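Local coordinates for uncharacterized protein (Wolinella succinogenes, PDB 3JYG) that is of unknown function but belongs to the 6-pyruvoyl tetrahydropterin synthase family of small alpha+beta proteins and carries a zinc ion, at residues R18-E23 with I85-F90; G44-H49 with S164-L169. One frame throughout, in Å; residues are numbered along the deposited sequence.

Interaction 1. Residues R18-E23 with I85-F90; sequences RVWSQE and IDDPLF
A side-on arginine–aspartate salt bridge, R18 to D87, clasps the loop that leaves strand 3-17 to the turn that runs into helix 90-93. The extended R18 chain presents two nitrogens, one to each carboxylate oxygen. R18 NH2 donates to OD1 of D87 at 2.9 Å, with OD1 lying in the guanidinium plane and the N-H...O angle a straight 166°; R18 NE reaches OD2 of D87 at 3.1 Å, on its syn lone pair. The carboxylate has a second task: D87 OD1 also accepts from the backbone N of L89 at 2.8 Å, the donor coming from the opposite face of the carboxylate plane to R18 NH2. Aspartate suits this place because its short side chain, with CG anti to the backbone N (chi1 -173°), can cap its own turn and still meet the arginine. L89 CD1 covers one face of the guanidinium, 3.5 Å from R18 NE, while CB of W20 lies over the other. The indole of W20 lies against the backbone around D87 and the ring of P88: D87 CA stands 3.8 Å from the centroid of the five-membered ring, and P88 CD packs 3.6 Å from W20 CD2 over the same face. Both are CH-pi contacts, for which a broad aromatic face and proline's polarised CD are well matched. R18 NH1 is taken by the carbonyl of R37, and W20 NE1 by D84, which ties the indole to strand 80-84. It is a surface junction of two type I turns, V19 to Q22 and D87 to F90, the latter closed by F90 N to D87 O and capped by the aspartate.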
ATOM      1  N   ARG A  18       2.233  -9.916 -24.225  1.00 18.47           N
ATOM      2  CA  ARG A  18       2.690 -11.229 -23.832  1.00 18.80           C
ATOM      3  C   ARG A  18       4.166 -11.113 -23.407  1.00 18.01           C
ATOM      4  O   ARG A  18       4.887 -10.233 -23.876  1.00 19.07           O
ATOM      5  CB  ARG A  18       2.489 -12.245 -24.974  1.00 20.73           C
ATOM      6  CG  ARG A  18       3.592 -12.299 -25.997  1.00 18.76           C
ATOM      7  CD  ARG A  18       3.346 -13.410 -27.034  1.00 17.77           C
ATOM      8  NE  ARG A  18       4.562 -13.695 -27.806  1.00 14.49           N
ATOM      9  CZ  ARG A  18       5.137 -14.899 -27.898  1.00 15.22           C
ATOM     10  NH1 ARG A  18       4.643 -15.972 -27.248  1.00 12.82           N
ATOM     11  NH2 ARG A  18       6.217 -15.036 -28.659  1.00 15.52           N
ATOM     12  N   VAL A  19       4.577 -12.012 -22.529  1.00 16.88           N
ATOM     13  CA  VAL A  19       5.942 -12.075 -22.025  1.00 17.32           C
ATOM     14  C   VAL A  19       6.549 -13.278 -22.705  1.00 15.45           C
ATOM     15  O   VAL A  19       6.351 -14.395 -22.263  1.00 15.25           O
ATOM     16  CB  VAL A  19       5.942 -12.314 -20.508  1.00 17.29           C
ATOM     17  CG1 VAL A  19       7.385 -12.320 -19.956  1.00 16.94           C
ATOM     18  CG2 VAL A  19       5.099 -11.230 -19.818  1.00 18.06           C
ATOM     19  N   TRP A  20       7.273 -13.027 -23.782  1.00 15.57           N
ATOM     20  CA  TRP A  20       7.579 -14.065 -24.777  1.00 15.34           C
ATOM     21  C   TRP A  20       8.664 -15.008 -24.228  1.00 16.45           C
ATOM     22  O   TRP A  20       8.695 -16.178 -24.550  1.00 16.95           O
ATOM     23  CB  TRP A  20       7.962 -13.415 -26.125  1.00 14.84           C
ATOM     24  CG  TRP A  20       9.234 -12.547 -26.128  1.00 15.60           C
ATOM     25  CD1 TRP A  20       9.313 -11.155 -26.072  1.00 10.13           C
ATOM     26  CD2 TRP A  20      10.596 -13.024 -26.213  1.00 16.57           C
ATOM     27  NE1 TRP A  20      10.642 -10.766 -26.116  1.00 16.57           N
ATOM     28  CE2 TRP A  20      11.442 -11.886 -26.202  1.00 17.77           C
ATOM     29  CE3 TRP A  20      11.177 -14.319 -26.310  1.00 15.77           C
ATOM     30  CZ2 TRP A  20      12.860 -11.992 -26.268  1.00 17.55           C
ATOM     31  CZ3 TRP A  20      12.562 -14.423 -26.389  1.00 17.03           C
ATOM     32  CH2 TRP A  20      13.385 -13.262 -26.373  1.00 18.45           C
ATOM     33  N   SER A  21       9.512 -14.463 -23.363  1.00 17.17           N
ATOM     34  CA  SER A  21      10.660 -15.156 -22.837  1.00 19.53           C
ATOM     35  C   SER A  21      10.405 -15.918 -21.522  1.00 20.50           C
ATOM     36  O   SER A  21      11.345 -16.442 -20.914  1.00 21.45           O
ATOM     37  CB  SER A  21      11.733 -14.105 -22.566  1.00 20.54           C
ATOM     38  OG  SER A  21      11.271 -13.176 -21.588  1.00 19.97           O
ATOM     39  N   GLN A  22       9.164 -15.956 -21.052  1.00 20.46           N
ATOM     40  CA  GLN A  22       8.898 -16.539 -19.747  1.00 21.54           C
ATOM     41  C   GLN A  22       9.478 -17.985 -19.598  1.00 22.40           C
ATOM     42  O   GLN A  22       9.244 -18.849 -20.461  1.00 22.51           O
ATOM     43  CB  GLN A  22       7.385 -16.530 -19.454  1.00 20.33           C
ATOM     44  CG  GLN A  22       7.045 -17.109 -18.044  1.00 20.59           C
ATOM     45  CD  GLN A  22       5.581 -17.497 -17.881  1.00 22.03           C
ATOM     46  OE1 GLN A  22       4.913 -17.937 -18.848  1.00 18.53           O
ATOM     47  NE2 GLN A  22       5.076 -17.351 -16.657  1.00 18.75           N
ATOM     48  N   GLU A  23      10.218 -18.247 -18.515  1.00 22.74           N
ATOM     49  CA  GLU A  23      10.549 -19.655 -18.157  1.00 25.24           C
ATOM     50  C   GLU A  23      10.205 -19.946 -16.691  1.00 25.93           C
ATOM     51  O   GLU A  23      10.298 -19.051 -15.852  1.00 25.73           O
ATOM     52  CB  GLU A  23      12.030 -19.977 -18.390  1.00 25.32           C
ATOM     53  CG  GLU A  23      12.509 -19.819 -19.802  1.00 28.10           C
ATOM     54  CD  GLU A  23      14.048 -19.841 -19.906  1.00 34.17           C
ATOM     55  OE1 GLU A  23      14.724 -20.513 -19.069  1.00 38.08           O
ATOM     56  OE2 GLU A  23      14.579 -19.187 -20.831  1.00 30.39           O
ATOM     57  N   ILE A  85       9.965  -5.234 -29.525  1.00 16.90           N
ATOM     58  CA  ILE A  85      10.621  -5.295 -30.845  1.00 17.30           C
ATOM     59  C   ILE A  85      11.251  -6.679 -31.124  1.00 17.13           C
ATOM     60  O   ILE A  85      11.256  -7.127 -32.255  1.00 17.13           O
ATOM     61  CB  ILE A  85      11.671  -4.136 -31.048  1.00 17.33           C
ATOM     62  CG1 ILE A  85      12.168  -4.010 -32.493  1.00 19.07           C
ATOM     63  CG2 ILE A  85      12.857  -4.191 -30.027  1.00 18.87           C
ATOM     64  CD1 ILE A  85      11.070  -3.564 -33.497  1.00 17.32           C
ATOM     65  N   ASP A  86      11.792  -7.335 -30.115  1.00 16.06           N
ATOM     66  CA  ASP A  86      12.451  -8.607 -30.359  1.00 17.75           C
ATOM     67  C   ASP A  86      11.644  -9.812 -30.029  1.00 16.37           C
ATOM     68  O   ASP A  86      12.185 -10.875 -29.908  1.00 18.00           O
ATOM     69  CB  ASP A  86      13.765  -8.683 -29.602  1.00 18.00           C
ATOM     70  CG  ASP A  86      14.899  -7.973 -30.344  1.00 20.49           C
ATOM     71  OD1 ASP A  86      14.760  -7.715 -31.568  1.00 24.38           O
ATOM     72  OD2 ASP A  86      15.911  -7.662 -29.701  1.00 22.09           O
ATOM     73  N   ASP A  87      10.353  -9.635 -29.802  1.00 16.41           N
ATOM     74  CA  ASP A  87       9.453 -10.771 -29.689  1.00 14.91           C
ATOM     75  C   ASP A  87       9.552 -11.566 -30.989  1.00 15.09           C
ATOM     76  O   ASP A  87       9.446 -10.996 -32.063  1.00 15.71           O
ATOM     77  CB  ASP A  87       8.013 -10.247 -29.443  1.00 14.53           C
ATOM     78  CG  ASP A  87       7.015 -11.361 -29.134  1.00 15.48           C
ATOM     79  OD1 ASP A  87       7.133 -12.476 -29.716  1.00 14.17           O
ATOM     80  OD2 ASP A  87       6.108 -11.112 -28.304  1.00 15.51           O
ATOM     81  N   PRO A  88       9.730 -12.899 -30.905  1.00 16.45           N
ATOM     82  CA  PRO A  88       9.827 -13.748 -32.109  1.00 16.98           C
ATOM     83  C   PRO A  88       8.567 -13.698 -32.975  1.00 17.52           C
ATOM     84  O   PRO A  88       8.614 -14.035 -34.173  1.00 16.77           O
ATOM     85  CB  PRO A  88       9.938 -15.156 -31.531  1.00 17.59           C
ATOM     86  CG  PRO A  88      10.477 -14.955 -30.163  1.00 19.05           C
ATOM     87  CD  PRO A  88       9.951 -13.671 -29.663  1.00 15.74           C
ATOM     88  N   LEU A  89       7.440 -13.333 -32.369  1.00 15.41           N
ATOM     89  CA  LEU A  89       6.216 -13.164 -33.132  1.00 15.22           C
ATOM     90  C   LEU A  89       6.080 -11.803 -33.791  1.00 15.61           C
ATOM     91  O   LEU A  89       5.099 -11.573 -34.516  1.00 15.29           O
ATOM     92  CB  LEU A  89       4.990 -13.364 -32.223  1.00 15.50           C
ATOM     93  CG  LEU A  89       4.559 -14.762 -31.848  1.00 15.34           C
ATOM     94  CD1 LEU A  89       3.294 -14.662 -30.952  1.00 15.41           C
ATOM     95  CD2 LEU A  89       4.305 -15.643 -33.095  1.00 16.92           C
ATOM     96  N   PHE A  90       7.023 -10.879 -33.534  1.00 15.87           N
ATOM     97  CA  PHE A  90       6.948  -9.556 -34.195  1.00 16.23           C
ATOM     98  C   PHE A  90       6.580  -9.680 -35.708  1.00 18.16           C
ATOM     99  O   PHE A  90       5.575  -9.098 -36.136  1.00 18.16           O
ATOM    100  CB  PHE A  90       8.227  -8.689 -33.975  1.00 15.94           C
ATOM    101  CG  PHE A  90       8.022  -7.262 -34.258  1.00 14.08           C
ATOM    102  CD1 PHE A  90       7.659  -6.385 -33.244  1.00 13.05           C
ATOM    103  CD2 PHE A  90       8.097  -6.779 -35.574  1.00 16.02           C
ATOM    104  CE1 PHE A  90       7.416  -5.038 -33.547  1.00 15.68           C
ATOM    105  CE2 PHE A  90       7.881  -5.450 -35.867  1.00 16.73           C
ATOM    106  CZ  PHE A  90       7.544  -4.576 -34.854  1.00 14.23           C
TER
HETATM  107  O   HOH W   1       6.318  -8.856 -26.629  1.00 13.61           O

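Interaction 2. Residues G44-H49 with S164-L169; sequences GKVIVH and SSVEFL
S164 and S165 form a classic beta bulge opposite H49: S164 N donates to H49 O, and H49 N to S165 O. From S165 with H49, a ladder of antiparallel pairing runs to L169 with K45. The small hydroxyl of S165 leaves room for the imidazole, OG lying 3.5 Å from H49 CD2; its hydrogen bond is to R177 NE. V166 is in a non-hydrogen-bonded pair with V48, and its CG1 meets CG1 of V46 diagonally at 3.9 Å, beta-branched residues well suited to a buried strand. E167 exchanges two bonds with I47, E167 N to I47 O at 2.7 Å and I47 N to E167 O at 2.8 Å. Its side chain, with CG anti to the carbonyl carbon (chi1 -59°), extends to H49, whose NE2 donates to OE1 at 2.7 Å on the anti lone pair, ring and carboxylate only 20° from coplanar. R177 makes a long, weak ion pair with the same E167 OE1. F168 lies on the valine side of the sheet: V46 CG2 touches the ring edge at CD1, 3.9 Å away, and CZ lies 3.9 Å from the CA of G44, where the absence of a side chain gives the ring room. L169 pairs with K45, CD2 lying 3.7 Å from the aliphatic CD of K45, whose NZ goes on to D12 and E10; CD1 meets I47 CD1. Strand 40-52 is flanked by strand 3-17 and strand 162-169 by strand 174-180, while helices 67-77 and 141-155 cover the face bearing V46, V48 and V166.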
ATOM      1  N   GLY A  44      -3.641  -2.283 -15.685  1.00 17.21           N
ATOM      2  CA  GLY A  44      -2.372  -1.868 -15.117  1.00 16.53           C
ATOM      3  C   GLY A  44      -2.573  -0.669 -14.215  1.00 16.15           C
ATOM      4  O   GLY A  44      -3.440   0.176 -14.473  1.00 15.50           O
ATOM      5  N   LYS A  45      -1.798  -0.590 -13.147  1.00 15.22           N
ATOM      6  CA  LYS A  45      -1.786   0.658 -12.383  1.00 15.73           C
ATOM      7  C   LYS A  45      -0.357   1.126 -12.137  1.00 14.89           C
ATOM      8  O   LYS A  45       0.447   0.366 -11.619  1.00 14.38           O
ATOM      9  CB  LYS A  45      -2.549   0.476 -11.075  1.00 16.75           C
ATOM     10  CG  LYS A  45      -2.589   1.726 -10.178  1.00 19.94           C
ATOM     11  CD  LYS A  45      -3.200   1.347  -8.784  1.00 23.67           C
ATOM     12  CE  LYS A  45      -4.645   0.937  -8.884  1.00 26.23           C
ATOM     13  NZ  LYS A  45      -5.450   2.206  -9.104  1.00 28.67           N
ATOM     14  N   VAL A  46      -0.049   2.352 -12.539  1.00 14.31           N
ATOM     15  CA  VAL A  46       1.264   2.971 -12.272  1.00 14.49           C
ATOM     16  C   VAL A  46       1.155   3.807 -10.980  1.00 13.78           C
ATOM     17  O   VAL A  46       0.234   4.639 -10.863  1.00 13.31           O
ATOM     18  CB  VAL A  46       1.728   3.886 -13.405  1.00 15.41           C
ATOM     19  CG1 VAL A  46       3.230   4.257 -13.206  1.00 15.45           C
ATOM     20  CG2 VAL A  46       1.594   3.188 -14.767  1.00 14.31           C
ATOM     21  N   ILE A  47       2.081   3.623 -10.033  1.00 13.15           N
ATOM     22  CA  ILE A  47       2.151   4.522  -8.885  1.00 13.07           C
ATOM     23  C   ILE A  47       3.511   5.229  -8.841  1.00 14.58           C
ATOM     24  O   ILE A  47       4.547   4.567  -8.690  1.00 13.73           O
ATOM     25  CB  ILE A  47       1.936   3.783  -7.545  1.00 13.10           C
ATOM     26  CG1 ILE A  47       0.728   2.856  -7.651  1.00 15.23           C
ATOM     27  CG2 ILE A  47       1.764   4.849  -6.391  1.00 14.09           C
ATOM     28  CD1 ILE A  47       0.310   2.159  -6.355  1.00 17.40           C
ATOM     29  N   VAL A  48       3.487   6.560  -8.946  1.00 14.62           N
ATOM     30  CA  VAL A  48       4.720   7.386  -8.978  1.00 14.83           C
ATOM     31  C   VAL A  48       4.955   8.004  -7.594  1.00 14.91           C
ATOM     32  O   VAL A  48       4.047   8.633  -7.058  1.00 16.06           O
ATOM     33  CB  VAL A  48       4.571   8.533 -10.018  1.00 14.34           C
ATOM     34  CG1 VAL A  48       5.758   9.515  -9.959  1.00 11.70           C
ATOM     35  CG2 VAL A  48       4.401   7.965 -11.383  1.00 14.72           C
ATOM     36  N   HIS A  49       6.134   7.805  -7.014  1.00 14.35           N
ATOM     37  CA  HIS A  49       6.455   8.384  -5.710  1.00 15.50           C
ATOM     38  C   HIS A  49       7.502   9.468  -5.886  1.00 14.98           C
ATOM     39  O   HIS A  49       8.560   9.224  -6.502  1.00 16.00           O
ATOM     40  CB  HIS A  49       6.957   7.304  -4.742  1.00 14.63           C
ATOM     41  CG  HIS A  49       5.980   6.199  -4.515  1.00 17.40           C
ATOM     42  ND1 HIS A  49       5.179   6.143  -3.402  1.00 15.41           N
ATOM     43  CD2 HIS A  49       5.682   5.102  -5.256  1.00 13.15           C
ATOM     44  CE1 HIS A  49       4.450   5.034  -3.449  1.00 18.06           C
ATOM     45  NE2 HIS A  49       4.725   4.398  -4.580  1.00 13.99           N
ATOM     46  N   SER A 164      11.397   8.820  -6.277  1.00 17.02           N
ATOM     47  CA  SER A 164      12.012   7.848  -5.387  1.00 17.96           C
ATOM     48  C   SER A 164      11.751   6.414  -5.821  1.00 17.42           C
ATOM     49  O   SER A 164      12.633   5.518  -5.672  1.00 18.60           O
ATOM     50  CB  SER A 164      11.592   8.077  -3.943  1.00 16.60           C
ATOM     51  OG  SER A 164      10.220   7.910  -3.866  1.00 20.99           O
ATOM     52  N   SER A 165      10.560   6.174  -6.352  1.00 16.83           N
ATOM     53  CA  SER A 165      10.284   4.905  -7.036  1.00 16.59           C
ATOM     54  C   SER A 165       9.018   4.953  -7.889  1.00 15.37           C
ATOM     55  O   SER A 165       8.230   5.913  -7.828  1.00 15.88           O
ATOM     56  CB  SER A 165      10.164   3.761  -6.024  1.00 15.88           C
ATOM     57  OG  SER A 165       8.984   3.961  -5.206  1.00 18.95           O
ATOM     58  N   VAL A 166       8.827   3.898  -8.679  1.00 14.99           N
ATOM     59  CA  VAL A 166       7.593   3.708  -9.436  1.00 14.79           C
ATOM     60  C   VAL A 166       7.107   2.293  -9.180  1.00 14.61           C
ATOM     61  O   VAL A 166       7.899   1.358  -9.172  1.00 14.22           O
ATOM     62  CB  VAL A 166       7.895   3.832 -10.917  1.00 14.63           C
ATOM     63  CG1 VAL A 166       6.713   3.364 -11.776  1.00 14.78           C
ATOM     64  CG2 VAL A 166       8.270   5.255 -11.234  1.00 12.26           C
ATOM     65  N   GLU A 167       5.821   2.144  -8.928  1.00 14.10           N
ATOM     66  CA  GLU A 167       5.221   0.827  -8.801  1.00 13.94           C
ATOM     67  C   GLU A 167       4.398   0.551 -10.055  1.00 14.38           C
ATOM     68  O   GLU A 167       3.765   1.453 -10.628  1.00 13.61           O
ATOM     69  CB  GLU A 167       4.280   0.734  -7.586  1.00 14.96           C
ATOM     70  CG  GLU A 167       4.945   1.023  -6.242  1.00 17.05           C
ATOM     71  CD  GLU A 167       3.957   0.893  -5.088  1.00 23.81           C
ATOM     72  OE1 GLU A 167       3.668   1.936  -4.449  1.00 24.07           O
ATOM     73  OE2 GLU A 167       3.435  -0.235  -4.873  1.00 24.45           O
ATOM     74  N   PHE A 168       4.404  -0.699 -10.471  1.00 14.78           N
ATOM     75  CA  PHE A 168       3.485  -1.123 -11.530  1.00 15.73           C
ATOM     76  C   PHE A 168       2.736  -2.392 -11.107  1.00 16.55           C
ATOM     77  O   PHE A 168       3.358  -3.449 -10.867  1.00 15.25           O
ATOM     78  CB  PHE A 168       4.197  -1.249 -12.876  1.00 15.22           C
ATOM     79  CG  PHE A 168       3.255  -1.571 -14.009  1.00 16.19           C
ATOM     80  CD1 PHE A 168       2.441  -0.568 -14.567  1.00 20.35           C
ATOM     81  CD2 PHE A 168       3.125  -2.880 -14.462  1.00 16.80           C
ATOM     82  CE1 PHE A 168       1.509  -0.878 -15.604  1.00 18.66           C
ATOM     83  CE2 PHE A 168       2.179  -3.199 -15.491  1.00 17.07           C
ATOM     84  CZ  PHE A 168       1.412  -2.182 -16.075  1.00 16.71           C
ATOM     85  N   LEU A 169       1.414  -2.245 -10.946  1.00 17.00           N
ATOM     86  CA  LEU A 169       0.539  -3.346 -10.570  1.00 19.72           C
ATOM     87  C   LEU A 169       0.025  -4.028 -11.853  1.00 21.20           C
ATOM     88  O   LEU A 169      -0.610  -3.405 -12.722  1.00 20.68           O
ATOM     89  CB  LEU A 169      -0.619  -2.864  -9.655  1.00 19.96           C
ATOM     90  CG  LEU A 169      -0.444  -2.338  -8.217  1.00 20.41           C
ATOM     91  CD1 LEU A 169       0.501  -1.180  -8.146  1.00 22.38           C
ATOM     92  CD2 LEU A 169      -1.787  -1.891  -7.582  1.00 26.79           C
TER

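Overall arrangement
From the N terminus, strand 3-17 leads into residues 18-23, the first half of interaction 1. The chain then returns through strand 40-52, which holds 44-49, before strand 80-84 brings it to 85-90 and closes a loop of 61 intervening residues. Interaction 2 closes later, when 164-169 pairs with 44-49 across 114 intervening residues. The two closures therefore cross: 44-49 lies inside the first loop and 85-90 inside the second. Their centres are 23 Å apart, on opposite sides of the chain's centre, and they do not touch. Interaction 2 joins neighbouring strands within the sheet; interaction 1 ties together loops that follow two other neighbouring strands, 3-17 and 80-84.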